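Local coordinates for protein tRNA (cytidine-2'-O-)-methyltransferase TrmJ (Sulfolobus acidocaldarius, PDB 4CNG) that methylates the 2'-hydroxyl of cytidine 32 in tRNA, as a homodimer, using S-adenosyl-L-methionine as methyl donor, at residues A[49-60]-A[77-87]. The protein carries 1 engineered substitution. Numbering follows the deposited sequence. Where two conformers were deposited one is given.
Sequences DEFYVVNPKADI and MMKITNNFDDA. Engineered in segment 49-60: Ala58 (natural residue Cys).
Tyr52 and Lys79, paired in register on two parallel strands, illustrate how an aromatic ring can be sandwiched on the strand next to the edge of a sheet. Lys79 CB stands 3.9 Å from the centroid of the Tyr52 ring and 4° off its normal, a CH-pi contact. The extended lysine chain then runs across the ring, its CD 3.3 Å from Tyr52 CE1. The opposite ring face meets Ala87 O nearer the rim, while Thr81 CG2, in the conformer described, lies at the ring edge. Were Tyr52 an alanine, the aliphatic part of Lys79 would probably lose the surface it lies on, leaving a gap beside Ala87. On the same sheet face, Val54 CG2 packs 3.7 Å from Ala87 CB.

On the sheet face that carries Phe51 and Val53, Met78 CG lies over the Phe51 ring, 3.7 Å from Phe51 CE2. With CG anti to the backbone N (chi1 -173°) and chi2 extended, Met78 SD comes obliquely to that ring in a Met-aromatic contact; the bend at chi3 turns CE to meet Ile60 CD1 tip to tip. Four backbone hydrogen bonds join the strands, and a water bridges Phe51 N and Met77 O.

Helices 60-64 and 71-77 link the two strands in a beta-alpha-beta connection at the border of this SPOUT methyltransferase's parallel sheet. Strand 50-54 also pairs with strand 22-28, whose Arg24 makes a cation-pi contact with Tyr52; helices 33-45 and 71-77 pack against Phe51.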
ATOM      1  N   ASP A  49      -8.855   2.665  14.755  1.00 13.38           N
ATOM      2  CA  ASP A  49      -9.375   2.575  16.109  1.00 14.20           C
ATOM      3  C   ASP A  49      -9.278   1.162  16.726  1.00 14.41           C
ATOM      4  O   ASP A  49      -9.004   1.031  17.904  1.00 16.35           O
ATOM      5  CB  ASP A  49     -10.820   3.045  16.116  1.00 16.21           C
ATOM      6  CG  ASP A  49     -10.954   4.463  15.589  1.00 19.24           C
ATOM      7  OD1 ASP A  49     -10.567   5.376  16.330  1.00 23.99           O
ATOM      8  OD2 ASP A  49     -11.414   4.658  14.437  1.00 23.83           O
ATOM      9  N   GLU A  50      -9.574   0.132  15.950  1.00 12.97           N
ATOM     10  CA  GLU A  50      -9.635  -1.264  16.421  1.00 13.01           C
ATOM     11  C   GLU A  50      -9.008  -2.134  15.348  1.00 11.83           C
ATOM     12  O   GLU A  50      -9.137  -1.854  14.159  1.00 12.54           O
ATOM     13  CB  GLU A  50     -11.101  -1.665  16.628  1.00 14.44           C
ATOM     14  CG  GLU A  50     -11.790  -0.892  17.727  1.00 17.96           C
ATOM     15  CD  GLU A  50     -13.229  -1.310  17.968  1.00 20.58           C
ATOM     16  OE1 GLU A  50     -13.807  -2.070  17.171  1.00 21.62           O
ATOM     17  OE2 GLU A  50     -13.825  -0.776  18.930  1.00 31.54           O
ATOM     18  N   PHE A  51      -8.315  -3.180  15.786  1.00 11.81           N
ATOM     19  CA  PHE A  51      -7.522  -4.026  14.919  1.00 11.23           C
ATOM     20  C   PHE A  51      -7.715  -5.465  15.384  1.00 10.65           C
ATOM     21  O   PHE A  51      -7.228  -5.840  16.445  1.00 12.19           O
ATOM     22  CB  PHE A  51      -6.040  -3.579  15.002  1.00 12.57           C
ATOM     23  CG  PHE A  51      -5.061  -4.430  14.244  1.00 11.50           C
ATOM     24  CD1 PHE A  51      -5.361  -5.035  13.054  1.00 12.08           C
ATOM     25  CD2 PHE A  51      -3.777  -4.527  14.721  1.00 12.45           C
ATOM     26  CE1 PHE A  51      -4.406  -5.744  12.362  1.00 13.09           C
ATOM     27  CE2 PHE A  51      -2.800  -5.240  14.040  1.00 13.06           C
ATOM     28  CZ  PHE A  51      -3.132  -5.882  12.867  1.00 13.15           C
ATOM     29  N   TYR A  52      -8.397  -6.239  14.539  1.00 10.36           N
ATOM     30  CA  TYR A  52      -8.699  -7.647  14.797  1.00 10.58           C
ATOM     31  C   TYR A  52      -8.046  -8.521  13.755  1.00 11.17           C
ATOM     32  O   TYR A  52      -8.082  -8.216  12.563  1.00 11.95           O
ATOM     33  CB  TYR A  52     -10.235  -7.894  14.753  1.00 11.34           C
ATOM     34  CG  TYR A  52     -10.977  -7.524  15.979  1.00 13.22           C
ATOM     35  CD1 TYR A  52     -11.097  -6.229  16.396  1.00 16.00           C
ATOM     36  CD2 TYR A  52     -11.661  -8.485  16.686  1.00 18.99           C
ATOM     37  CE1 TYR A  52     -11.809  -5.880  17.515  1.00 19.99           C
ATOM     38  CE2 TYR A  52     -12.395  -8.167  17.816  1.00 20.20           C
ATOM     39  CZ  TYR A  52     -12.510  -6.842  18.197  1.00 22.10           C
ATOM     40  OH  TYR A  52     -13.231  -6.499  19.320  1.00 33.00           O
ATOM     41  N   VAL A  53      -7.535  -9.659  14.200  0.50 10.86           N
ATOM     42  CA  VAL A  53      -6.955 -10.636  13.327  0.50 10.50           C
ATOM     43  C   VAL A  53      -7.601 -11.982  13.661  0.50 10.51           C
ATOM     44  O   VAL A  53      -7.621 -12.393  14.815  0.50 12.39           O
ATOM     45  CB  VAL A  53      -5.432 -10.660  13.487  0.50 10.83           C
ATOM     46  CG1 VAL A  53      -4.830 -11.717  12.604  0.50 11.04           C
ATOM     47  CG2 VAL A  53      -4.848  -9.324  13.060  0.50 13.63           C
ATOM     48  N   VAL A  54      -8.170 -12.614  12.650  1.00  9.94           N
ATOM     49  CA  VAL A  54      -8.867 -13.876  12.797  1.00 10.51           C
ATOM     50  C   VAL A  54      -7.873 -15.010  12.535  1.00 10.95           C
ATOM     51  O   VAL A  54      -7.298 -15.116  11.457  1.00 11.13           O
ATOM     52  CB  VAL A  54     -10.018 -13.951  11.807  1.00 10.80           C
ATOM     53  CG1 VAL A  54     -10.737 -15.276  11.973  1.00 13.40           C
ATOM     54  CG2 VAL A  54     -11.000 -12.808  11.965  1.00 13.47           C
ATOM     55  N   ASN A  55      -7.686 -15.889  13.529  1.00 11.59           N
ATOM     56  CA  ASN A  55      -6.919 -17.126  13.384  1.00 12.74           C
ATOM     57  C   ASN A  55      -5.615 -16.909  12.572  1.00 11.83           C
ATOM     58  O   ASN A  55      -5.420 -17.499  11.527  1.00 12.22           O
ATOM     59  CB  ASN A  55      -7.782 -18.207  12.727  1.00 13.73           C
ATOM     60  CG  ASN A  55      -7.107 -19.550  12.695  1.00 14.48           C
ATOM     61  OD1 ASN A  55      -6.286 -19.853  13.571  1.00 17.70           O
ATOM     62  ND2 ASN A  55      -7.391 -20.341  11.667  1.00 16.07           N
ATOM     63  N   PRO A  56      -4.707 -16.056  13.058  1.00 13.48           N
ATOM     64  CA  PRO A  56      -3.492 -15.764  12.308  1.00 12.60           C
ATOM     65  C   PRO A  56      -2.644 -17.021  12.126  1.00 12.51           C
ATOM     66  O   PRO A  56      -2.459 -17.788  13.059  1.00 14.32           O
ATOM     67  CB  PRO A  56      -2.795 -14.724  13.172  1.00 15.19           C
ATOM     68  CG  PRO A  56      -3.298 -14.951  14.554  1.00 15.39           C
ATOM     69  CD  PRO A  56      -4.734 -15.344  14.343  1.00 15.44           C
ATOM     70  N   LYS A  57      -2.114 -17.192  10.942  1.00 13.25           N
ATOM     71  CA  LYS A  57      -1.153 -18.253  10.623  1.00 14.09           C
ATOM     72  C   LYS A  57       0.305 -17.757  10.737  1.00 14.70           C
ATOM     73  O   LYS A  57       1.163 -18.494  11.164  1.00 16.88           O
ATOM     74  CB  LYS A  57      -1.427 -18.882   9.275  1.00 16.32           C
ATOM     75  CG  LYS A  57      -2.898 -19.245   9.032  1.00 24.93           C
ATOM     76  CD  LYS A  57      -3.490 -20.061  10.134  1.00 30.29           C
ATOM     77  CE  LYS A  57      -4.923 -20.449   9.828  1.00 77.71           C
ATOM     78  NZ  LYS A  57      -4.978 -20.517   8.376  1.00100.85           N
ATOM     79  N   ALA A  58       0.514 -16.481  10.446  1.00 15.45           N
ATOM     80  CA  ALA A  58       1.813 -15.837  10.573  1.00 15.41           C
ATOM     81  C   ALA A  58       2.315 -15.956  12.000  1.00 15.66           C
ATOM     82  O   ALA A  58       1.548 -15.725  12.923  1.00 16.93           O
ATOM     83  CB  ALA A  58       1.675 -14.364  10.187  1.00 17.53           C
ATOM     84  N   ASP A  59       3.633 -16.074  12.157  1.00 15.80           N
ATOM     85  CA  ASP A  59       4.322 -16.048  13.462  1.00 15.32           C
ATOM     86  C   ASP A  59       4.337 -14.609  13.981  1.00 15.28           C
ATOM     87  O   ASP A  59       4.974 -13.728  13.409  1.00 16.91           O
ATOM     88  CB  ASP A  59       5.762 -16.572  13.250  1.00 16.85           C
ATOM     89  CG  ASP A  59       6.628 -16.549  14.494  1.00 18.29           C
ATOM     90  OD1 ASP A  59       6.276 -15.926  15.517  1.00 18.67           O
ATOM     91  OD2 ASP A  59       7.747 -17.115  14.412  1.00 21.13           O
ATOM     92  N   ILE A  60       3.602 -14.335  15.050  1.00 15.10           N
ATOM     93  CA  ILE A  60       3.439 -12.984  15.559  1.00 16.47           C
ATOM     94  C   ILE A  60       4.756 -12.378  16.062  1.00 18.90           C
ATOM     95  O   ILE A  60       4.965 -11.161  15.959  1.00 18.13           O
ATOM     96  CB  ILE A  60       2.353 -12.943  16.631  1.00 18.26           C
ATOM     97  CG1 ILE A  60       1.013 -13.217  15.966  1.00 18.59           C
ATOM     98  CG2 ILE A  60       2.304 -11.615  17.344  1.00 23.54           C
ATOM     99  CD1 ILE A  60      -0.065 -13.577  16.925  1.00 21.72           C
ATOM    100  N   MET A  77      -2.582  -3.797  21.349  1.00 18.14           N
ATOM    101  CA  MET A  77      -3.827  -3.333  20.741  1.00 15.65           C
ATOM    102  C   MET A  77      -4.573  -4.422  19.952  1.00 14.68           C
ATOM    103  O   MET A  77      -5.801  -4.522  20.022  1.00 15.85           O
ATOM    104  CB  MET A  77      -3.534  -2.154  19.835  1.00 19.00           C
ATOM    105  CG  MET A  77      -4.750  -1.619  19.124  1.00 21.47           C
ATOM    106  SD  MET A  77      -4.361  -0.470  17.820  1.00 26.15           S
ATOM    107  CE  MET A  77      -5.986  -0.143  17.202  1.00 22.25           C
ATOM    108  N   MET A  78      -3.826  -5.199  19.189  1.00 13.47           N
ATOM    109  CA  MET A  78      -4.377  -6.207  18.311  1.00 12.46           C
ATOM    110  C   MET A  78      -5.183  -7.218  19.086  1.00 12.73           C
ATOM    111  O   MET A  78      -4.728  -7.719  20.104  1.00 14.49           O
ATOM    112  CB  MET A  78      -3.226  -6.908  17.587  1.00 13.59           C
ATOM    113  CG  MET A  78      -3.664  -7.877  16.515  1.00 14.95           C
ATOM    114  SD  MET A  78      -2.259  -8.648  15.721  1.00 17.49           S
ATOM    115  CE  MET A  78      -1.752  -9.772  17.023  1.00 20.01           C
ATOM    116  N   LYS A  79      -6.382  -7.492  18.608  1.00 11.89           N
ATOM    117  CA  LYS A  79      -7.235  -8.526  19.192  1.00 12.01           C
ATOM    118  C   LYS A  79      -7.252  -9.723  18.265  1.00 12.25           C
ATOM    119  O   LYS A  79      -7.466  -9.592  17.078  1.00 16.78           O
ATOM    120  CB  LYS A  79      -8.653  -7.979  19.376  1.00 14.63           C
ATOM    121  CG  LYS A  79      -8.774  -6.892  20.434  1.00 25.68           C
ATOM    122  CD  LYS A  79     -10.067  -6.101  20.321  1.00 45.19           C
ATOM    123  CE  LYS A  79     -10.093  -4.926  21.296  1.00 61.46           C
ATOM    124  NZ  LYS A  79     -11.006  -3.826  20.866  1.00 89.06           N
ATOM    125  N   ILE A  80      -7.004 -10.907  18.805  1.00 12.29           N
ATOM    126  CA  ILE A  80      -7.095 -12.142  18.074  1.00 11.70           C
ATOM    127  C   ILE A  80      -8.447 -12.791  18.371  1.00 11.86           C
ATOM    128  O   ILE A  80      -8.884 -12.826  19.520  1.00 12.58           O
ATOM    129  CB  ILE A  80      -5.955 -13.079  18.470  1.00 11.87           C
ATOM    130  CG1 ILE A  80      -4.639 -12.422  18.055  1.00 14.24           C
ATOM    131  CG2 ILE A  80      -6.108 -14.451  17.812  1.00 13.82           C
ATOM    132  CD1 ILE A  80      -3.412 -13.187  18.521  1.00 15.37           C
ATOM    133  N   THR A  81      -9.114 -13.306  17.343  0.50 11.69           N
ATOM    134  CA  THR A  81     -10.296 -14.166  17.507  0.50 11.83           C
ATOM    135  C   THR A  81     -10.104 -15.419  16.712  0.50 12.13           C
ATOM    136  O   THR A  81      -9.402 -15.414  15.727  0.50 13.91           O
ATOM    137  CB  THR A  81     -11.607 -13.493  17.017  0.50 17.05           C
ATOM    138  OG1 THR A  81     -11.576 -13.265  15.591  0.50 17.23           O
ATOM    139  CG2 THR A  81     -11.871 -12.214  17.748  0.50 20.89           C
ATOM    140  N   ASN A  82     -10.817 -16.481  17.077  1.00 12.66           N
ATOM    141  CA  ASN A  82     -10.785 -17.701  16.307  1.00 13.98           C
ATOM    142  C   ASN A  82     -11.680 -17.711  15.101  1.00 17.41           C
ATOM    143  O   ASN A  82     -11.400 -18.435  14.114  1.00 22.42           O
ATOM    144  CB  ASN A  82     -11.035 -18.915  17.149  1.00 16.54           C
ATOM    145  CG  ASN A  82     -10.623 -20.205  16.431  1.00 19.76           C
ATOM    146  OD1 ASN A  82     -11.380 -21.151  16.417  1.00 24.48           O
ATOM    147  ND2 ASN A  82      -9.466 -20.209  15.762  1.00 17.18           N
ATOM    148  N   ASN A  83     -12.726 -16.903  15.132  1.00 16.61           N
ATOM    149  CA  ASN A  83     -13.752 -17.005  14.096  1.00 21.31           C
ATOM    150  C   ASN A  83     -14.082 -15.663  13.515  1.00 17.55           C
ATOM    151  O   ASN A  83     -14.025 -14.614  14.175  1.00 21.34           O
ATOM    152  CB  ASN A  83     -15.049 -17.607  14.628  1.00 31.44           C
ATOM    153  CG  ASN A  83     -15.691 -16.734  15.681  1.00 71.78           C
ATOM    154  OD1 ASN A  83     -16.719 -15.943  15.369  1.00105.46           O
ATOM    155  ND2 ASN A  83     -15.143 -16.831  16.921  1.00 69.28           N
ATOM    156  N   PHE A  84     -14.396 -15.715  12.244  1.00 15.87           N
ATOM    157  CA  PHE A  84     -14.804 -14.537  11.519  1.00 14.82           C
ATOM    158  C   PHE A  84     -15.942 -13.757  12.183  1.00 14.08           C
ATOM    159  O   PHE A  84     -15.936 -12.534  12.318  1.00 15.01           O
ATOM    160  CB  PHE A  84     -15.185 -14.979  10.118  1.00 15.55           C
ATOM    161  CG  PHE A  84     -15.581 -13.871   9.226  1.00 14.41           C
ATOM    162  CD1 PHE A  84     -14.622 -13.088   8.623  1.00 18.68           C
ATOM    163  CD2 PHE A  84     -16.866 -13.720   8.842  1.00 15.15           C
ATOM    164  CE1 PHE A  84     -14.962 -12.172   7.675  1.00 20.35           C
ATOM    165  CE2 PHE A  84     -17.225 -12.735   7.958  1.00 17.52           C
ATOM    166  CZ  PHE A  84     -16.271 -11.953   7.377  1.00 16.85           C
ATOM    167  N   ASP A  85     -16.965 -14.486  12.588  1.00 15.11           N
ATOM    168  CA  ASP A  85     -18.144 -13.863  13.152  1.00 15.33           C
ATOM    169  C   ASP A  85     -17.795 -13.011  14.356  1.00 17.25           C
ATOM    170  O   ASP A  85     -18.432 -11.995  14.587  1.00 19.42           O
ATOM    171  CB  ASP A  85     -19.183 -14.894  13.584  1.00 18.08           C
ATOM    172  CG  ASP A  85     -19.766 -15.712  12.439  1.00 21.86           C
ATOM    173  OD1 ASP A  85     -19.824 -15.252  11.307  1.00 23.14           O
ATOM    174  OD2 ASP A  85     -20.428 -16.742  12.740  1.00 35.95           O
ATOM    175  N   ASP A  86     -16.871 -13.469  15.191  1.00 18.24           N
ATOM    176  CA  ASP A  86     -16.531 -12.709  16.405  1.00 21.96           C
ATOM    177  C   ASP A  86     -15.790 -11.381  16.160  1.00 24.53           C
ATOM    178  O   ASP A  86     -15.770 -10.487  17.006  1.00178.26           O
ATOM    179  CB  ASP A  86     -15.731 -13.593  17.371  1.00 23.88           C
ATOM    180  CG  ASP A  86     -16.617 -14.611  18.144  1.00 66.82           C
ATOM    181  OD1 ASP A  86     -17.827 -14.789  17.770  1.00121.98           O
ATOM    182  OD2 ASP A  86     -16.066 -15.275  19.112  1.00148.46           O
ATOM    183  N   ALA A  87     -15.179 -11.299  14.986  1.00 13.89           N
ATOM    184  CA  ALA A  87     -14.444 -10.111  14.577  1.00 13.82           C
ATOM    185  C   ALA A  87     -15.314  -9.012  13.986  1.00 13.34           C
ATOM    186  O   ALA A  87     -14.870  -7.858  13.908  1.00 16.24           O
ATOM    187  CB  ALA A  87     -13.335 -10.498  13.617  1.00 13.18           C
TER
HETATM  188  O   HOH W   1      -7.974  -3.291  18.660  1.00 18.40           O